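Local coordinates for START domain-containing protein 10 (Homo sapiens, PDB 6SER) that binds phospholipids and transfers phosphatidylcholine and phosphatidylethanolamine between membranes, preferring species with a palmitoyl or stearoyl chain and an unsaturated one, at residues G193-P196 with K197-N201; P245-L249 with S250-V254. All coordinates share one frame; numbering follows the deposited sequence.

Contact 1. Residues G193-P196 with K197-N201; sequences GSLP and KWVVN
With chi1 at 59°, the indole of Trp-198 is set between its own backbone N and carbonyl carbon, which folds the ring back beside Pro-196, the N-cap residue of the long C-terminal helix of the START domain. Trp-198 NE1 comes within 3.4 Å of Pro-196 CB, an oblique approach of the pyrrolidine to the pyrrole part of the indole. Val-199 runs alongside the proline: its CG2, anti to the carbonyl carbon, lies 3.7 Å from Pro-196 CG and also stands over one face of the indole toward its rim. Val-200 uses the same kind of branch, and its CG2 meets Leu-195 CB at 3.9 Å. The first helical turn closes through Val-200 N, which donates to Pro-196 O at 3.1 Å in the carbonyl plane. Lys-197 takes another course: a bend at chi2 (35°) turns its chain back past the Leu-195 carbonyl, and its ammonium reaches Asp-190 in a salt bridge. Lys-197 NZ also donates to a water at 2.7 Å, and just ahead of the helix that water in turn donates to Leu-195 O at 2.8 Å.

Contact 2. Residues P245-L249 with S250-V254; sequences PSLAL and SELSV
Leu-247 and Glu-251 cross obliquely, the carboxylate folding back against the CD2 branch of the leucine (Leu-247 CD2 to Glu-251 CD 3.6 Å) over a single 3-10 turn that leads into the short, weakly bonded strand at about 253-254. Glu-251 CG is anti to its carbonyl carbon (chi1 -69°) and the chain runs on extended, which carries OE1 back to the backbone N of Ala-248. That N-H comes at OE1 almost head-on, in line with the C-O bond, but the modelled distance is too short to be taken at face value, so the strength of the grip is doubtful. The firm bond between the two residues is Glu-251 N to Ala-248 O at 3.1 Å, its donor above the carbonyl plane. One residue on, Leu-252 N repeats the 3-10 pattern to Leu-249 O at 3.2 Å. The CD1 branch of Leu-247 faces a different neighbour, Leu-252, and the two leucines meet at about a right angle. Leu-252 is buried, touching Leu-108 and Val-150 of two strands as well as Val-22, so the turn has an apolar side against the sheet, while Glu-251 is exposed. The leucine pair closes with Leu-247 CD1 3.8 Å from Leu-252 CD2.

In the fold
Both contacts lie at the surface, and both are local turns at the start of a regular element: contact 1 opens helix 197-227 after strand 181-190, and contact 2 leads into the weakly bonded strand 253-254, which pairs antiparallel with strand 142-151. They hold no element in common; their centres are 31 Å apart and their nearest atoms about 16 Å. None of the touching residues of contact 1 is buried, whereas contact 2 sets one buried leucine against the sheet. Their chemistry differs accordingly: proline, valine and indole carbons pack round a helix start in 193-201, with a water and a lysine to one side, while 245-254 is held by backbone bonds of a 3-10 turn, with a carboxylate turned toward an amide and a pair of touching leucines.

Contact 1. Residues G193-P196 with K197-N201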
ATOM      1  N   GLY A 193     -16.998   4.007  -8.218  1.00 33.75           N
ATOM      2  CA  GLY A 193     -18.357   3.486  -7.968  1.00 31.15           C
ATOM      3  C   GLY A 193     -19.337   4.600  -7.641  1.00 37.67           C
ATOM      4  O   GLY A 193     -19.299   5.640  -8.328  1.00 38.54           O
ATOM      5  N   SER A 194     -20.185   4.388  -6.629  1.00 39.29           N
ATOM      6  CA  SER A 194     -21.161   5.371  -6.225  1.00 45.97           C
ATOM      7  C   SER A 194     -20.971   6.048  -4.901  1.00 51.08           C
ATOM      8  O   SER A 194     -21.835   6.723  -4.450  1.00 56.09           O
ATOM      9  CB  SER A 194     -22.513   4.726  -6.190  1.00 43.83           C
ATOM     10  OG  SER A 194     -22.671   4.053  -4.985  1.00 49.33           O
ATOM     11  N   LEU A 195     -19.866   5.818  -4.253  1.00 48.16           N
ATOM     12  CA  LEU A 195     -19.597   6.393  -2.939  1.00 45.08           C
ATOM     13  C   LEU A 195     -19.265   7.875  -3.067  1.00 46.86           C
ATOM     14  O   LEU A 195     -18.399   8.243  -3.867  1.00 47.31           O
ATOM     15  CB  LEU A 195     -18.435   5.675  -2.271  1.00 49.59           C
ATOM     16  CG  LEU A 195     -18.704   4.276  -1.745  1.00 54.40           C
ATOM     17  CD1 LEU A 195     -17.382   3.577  -1.469  1.00 50.40           C
ATOM     18  CD2 LEU A 195     -19.556   4.356  -0.486  1.00 44.61           C
ATOM     19  N   PRO A 196     -19.917   8.750  -2.305  1.00 46.59           N
ATOM     20  CA  PRO A 196     -19.449  10.139  -2.248  1.00 47.66           C
ATOM     21  C   PRO A 196     -18.041  10.190  -1.668  1.00 41.66           C
ATOM     22  O   PRO A 196     -17.697   9.434  -0.755  1.00 38.26           O
ATOM     23  CB  PRO A 196     -20.474  10.828  -1.335  1.00 39.81           C
ATOM     24  CG  PRO A 196     -21.668   9.939  -1.352  1.00 48.94           C
ATOM     25  CD  PRO A 196     -21.131   8.543  -1.499  1.00 41.16           C
ATOM     26  N   LYS A 197     -17.223  11.085  -2.227  1.00 33.32           N
ATOM     27  CA  LYS A 197     -15.832  11.211  -1.798  1.00 45.18           C
ATOM     28  C   LYS A 197     -15.726  11.469  -0.297  1.00 53.95           C
ATOM     29  O   LYS A 197     -14.881  10.872   0.381  1.00 46.97           O
ATOM     30  CB  LYS A 197     -15.141  12.321  -2.594  1.00 40.65           C
ATOM     31  CG  LYS A 197     -14.430  11.857  -3.868  1.00 43.56           C
ATOM     32  CD  LYS A 197     -15.157  10.711  -4.568  1.00 51.36           C
ATOM     33  CE  LYS A 197     -14.419  10.236  -5.829  1.00 62.17           C
ATOM     34  NZ  LYS A 197     -15.032   9.008  -6.455  1.00 44.37           N
ATOM     35  N   TRP A 198     -16.584  12.341   0.247  1.00 49.67           N
ATOM     36  CA  TRP A 198     -16.509  12.644   1.676  1.00 50.65           C
ATOM     37  C   TRP A 198     -16.883  11.438   2.528  1.00 48.71           C
ATOM     38  O   TRP A 198     -16.396  11.302   3.656  1.00 45.94           O
ATOM     39  CB  TRP A 198     -17.403  13.842   2.022  1.00 58.02           C
ATOM     40  CG  TRP A 198     -18.842  13.630   1.692  1.00 59.89           C
ATOM     41  CD1 TRP A 198     -19.461  13.920   0.509  1.00 62.94           C
ATOM     42  CD2 TRP A 198     -19.846  13.072   2.545  1.00 51.61           C
ATOM     43  NE1 TRP A 198     -20.789  13.580   0.576  1.00 63.65           N
ATOM     44  CE2 TRP A 198     -21.050  13.055   1.815  1.00 56.90           C
ATOM     45  CE3 TRP A 198     -19.844  12.584   3.856  1.00 63.13           C
ATOM     46  CZ2 TRP A 198     -22.241  12.570   2.351  1.00 67.32           C
ATOM     47  CZ3 TRP A 198     -21.031  12.101   4.387  1.00 59.79           C
ATOM     48  CH2 TRP A 198     -22.212  12.099   3.635  1.00 62.81           C
ATOM     49  N   VAL A 199     -17.741  10.553   2.016  1.00 45.84           N
ATOM     50  CA  VAL A 199     -17.988   9.301   2.722  1.00 45.30           C
ATOM     51  C   VAL A 199     -16.727   8.447   2.749  1.00 50.34           C
ATOM     52  O   VAL A 199     -16.457   7.751   3.737  1.00 45.66           O
ATOM     53  CB  VAL A 199     -19.159   8.546   2.068  1.00 47.71           C
ATOM     54  CG1 VAL A 199     -19.408   7.226   2.789  1.00 35.61           C
ATOM     55  CG2 VAL A 199     -20.404   9.416   2.059  1.00 49.10           C
ATOM     56  N   VAL A 200     -15.946   8.477   1.669  1.00 49.27           N
ATOM     57  CA  VAL A 200     -14.693   7.729   1.622  1.00 47.33           C
ATOM     58  C   VAL A 200     -13.689   8.318   2.606  1.00 44.88           C
ATOM     59  O   VAL A 200     -13.061   7.591   3.385  1.00 39.29           O
ATOM     60  CB  VAL A 200     -14.133   7.723   0.190  1.00 46.27           C
ATOM     61  CG1 VAL A 200     -12.829   6.933   0.134  1.00 36.65           C
ATOM     62  CG2 VAL A 200     -15.172   7.183  -0.789  1.00 42.13           C
ATOM     63  N   ASN A 201     -13.519   9.645   2.578  1.00 40.16           N
ATOM     64  CA  ASN A 201     -12.637  10.321   3.527  1.00 49.57           C
ATOM     65  C   ASN A 201     -12.961   9.932   4.965  1.00 48.55           C
ATOM     66  O   ASN A 201     -12.060   9.619   5.749  1.00 51.78           O
ATOM     67  CB  ASN A 201     -12.742  11.837   3.359  1.00 34.37           C
ATOM     68  CG  ASN A 201     -12.196  12.326   2.031  1.00 49.70           C
ATOM     69  OD1 ASN A 201     -11.361  11.667   1.405  1.00 46.19           O
ATOM     70  ND2 ASN A 201     -12.661  13.496   1.596  1.00 41.04           N
TER
HETATM   71  O   HOH W   1     -16.068   7.050  -4.951  1.00 38.02           O

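Contact 2. Residues P245-L249 with S250-V254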
ATOM      1  N   PRO A 245       7.278 -13.427 -14.640  1.00 27.42           N
ATOM      2  CA  PRO A 245       7.730 -12.945 -15.944  1.00 32.59           C
ATOM      3  C   PRO A 245       8.041 -11.457 -15.878  1.00 33.69           C
ATOM      4  O   PRO A 245       7.667 -10.755 -14.936  1.00 32.68           O
ATOM      5  CB  PRO A 245       6.532 -13.224 -16.854  1.00 32.92           C
ATOM      6  CG  PRO A 245       5.352 -13.032 -15.935  1.00 29.41           C
ATOM      7  CD  PRO A 245       5.811 -13.594 -14.598  1.00 30.35           C
ATOM      8  N   SER A 246       8.729 -10.975 -16.905  1.00 34.80           N
ATOM      9  CA  SER A 246       9.137  -9.581 -16.979  1.00 31.61           C
ATOM     10  C   SER A 246       8.276  -8.818 -17.978  1.00 37.19           C
ATOM     11  O   SER A 246       7.700  -9.398 -18.900  1.00 39.18           O
ATOM     12  CB  SER A 246      10.610  -9.466 -17.368  1.00 30.85           C
ATOM     13  OG  SER A 246      11.449  -9.985 -16.340  1.00 46.59           O
ATOM     14  N   LEU A 247       8.206  -7.504 -17.784  1.00 34.14           N
ATOM     15  CA  LEU A 247       7.396  -6.593 -18.583  1.00 30.60           C
ATOM     16  C   LEU A 247       8.223  -5.385 -18.994  1.00 34.73           C
ATOM     17  O   LEU A 247       9.057  -4.892 -18.221  1.00 34.27           O
ATOM     18  CB  LEU A 247       6.187  -6.067 -17.794  1.00 39.93           C
ATOM     19  CG  LEU A 247       4.783  -6.649 -17.864  1.00 48.57           C
ATOM     20  CD1 LEU A 247       3.818  -5.666 -17.208  1.00 37.30           C
ATOM     21  CD2 LEU A 247       4.379  -6.950 -19.294  1.00 48.31           C
ATOM     22  N   ALA A 248       7.951  -4.871 -20.192  1.00 33.24           N
ATOM     23  CA  ALA A 248       8.446  -3.557 -20.580  1.00 28.80           C
ATOM     24  C   ALA A 248       7.504  -2.488 -20.049  1.00 31.98           C
ATOM     25  O   ALA A 248       6.287  -2.687 -19.993  1.00 30.33           O
ATOM     26  CB  ALA A 248       8.571  -3.418 -22.098  1.00 30.91           C
ATOM     27  N   LEU A 249       8.085  -1.351 -19.666  1.00 31.24           N
ATOM     28  CA  LEU A 249       7.303  -0.240 -19.143  1.00 34.42           C
ATOM     29  C   LEU A 249       6.246   0.224 -20.139  1.00 39.38           C
ATOM     30  O   LEU A 249       5.153   0.636 -19.736  1.00 39.23           O
ATOM     31  CB  LEU A 249       8.248   0.904 -18.773  1.00 38.73           C
ATOM     32  CG  LEU A 249       7.729   2.020 -17.876  1.00 46.47           C
ATOM     33  CD1 LEU A 249       7.290   1.463 -16.532  1.00 38.68           C
ATOM     34  CD2 LEU A 249       8.811   3.071 -17.707  1.00 46.66           C
ATOM     35  N   SER A 250       6.534   0.143 -21.440  1.00 36.84           N
ATOM     36  CA  SER A 250       5.593   0.646 -22.434  1.00 47.40           C
ATOM     37  C   SER A 250       4.418  -0.292 -22.676  1.00 46.34           C
ATOM     38  O   SER A 250       3.478   0.093 -23.377  1.00 55.67           O
ATOM     39  CB  SER A 250       6.310   0.917 -23.757  1.00 45.14           C
ATOM     40  OG  SER A 250       6.818  -0.287 -24.299  1.00 55.18           O
ATOM     41  N   GLU A 251       4.441  -1.506 -22.125  1.00 32.67           N
ATOM     42  CA  GLU A 251       3.256  -2.355 -22.183  1.00 35.93           C
ATOM     43  C   GLU A 251       2.185  -1.934 -21.180  1.00 38.11           C
ATOM     44  O   GLU A 251       1.072  -2.468 -21.227  1.00 37.47           O
ATOM     45  CB  GLU A 251       3.637  -3.818 -21.940  1.00 36.96           C
ATOM     46  CG  GLU A 251       4.453  -4.480 -23.057  1.00 45.53           C
ATOM     47  CD  GLU A 251       5.176  -5.741 -22.573  1.00 62.08           C
ATOM     48  OE1 GLU A 251       6.083  -5.623 -21.717  1.00 62.04           O
ATOM     49  OE2 GLU A 251       4.828  -6.850 -23.035  1.00 57.63           O
ATOM     50  N   LEU A 252       2.486  -1.008 -20.278  1.00 32.52           N
ATOM     51  CA  LEU A 252       1.522  -0.517 -19.307  1.00 36.23           C
ATOM     52  C   LEU A 252       0.954   0.820 -19.765  1.00 39.30           C
ATOM     53  O   LEU A 252       1.569   1.540 -20.553  1.00 38.03           O
ATOM     54  CB  LEU A 252       2.163  -0.365 -17.924  1.00 35.44           C
ATOM     55  CG  LEU A 252       2.697  -1.658 -17.303  1.00 33.65           C
ATOM     56  CD1 LEU A 252       3.504  -1.363 -16.042  1.00 27.22           C
ATOM     57  CD2 LEU A 252       1.555  -2.619 -17.010  1.00 26.41           C
ATOM     58  N   SER A 253      -0.238   1.141 -19.266  1.00 34.25           N
ATOM     59  CA  SER A 253      -0.884   2.414 -19.551  1.00 40.00           C
ATOM     60  C   SER A 253      -1.210   3.129 -18.250  1.00 32.55           C
ATOM     61  O   SER A 253      -1.389   2.506 -17.200  1.00 39.24           O
ATOM     62  CB  SER A 253      -2.172   2.237 -20.373  1.00 31.39           C
ATOM     63  OG  SER A 253      -1.870   2.038 -21.733  1.00 44.44           O
ATOM     64  N   VAL A 254      -1.287   4.455 -18.345  1.00 38.20           N
ATOM     65  CA  VAL A 254      -1.640   5.296 -17.208  1.00 38.05           C
ATOM     66  C   VAL A 254      -3.071   5.028 -16.773  1.00 41.14           C
ATOM     67  O   VAL A 254      -3.974   4.881 -17.605  1.00 40.82           O
ATOM     68  CB  VAL A 254      -1.462   6.777 -17.583  1.00 51.94           C
ATOM     69  CG1 VAL A 254      -2.315   7.663 -16.692  1.00 53.38           C
ATOM     70  CG2 VAL A 254      -0.015   7.165 -17.488  1.00 54.41           C
TER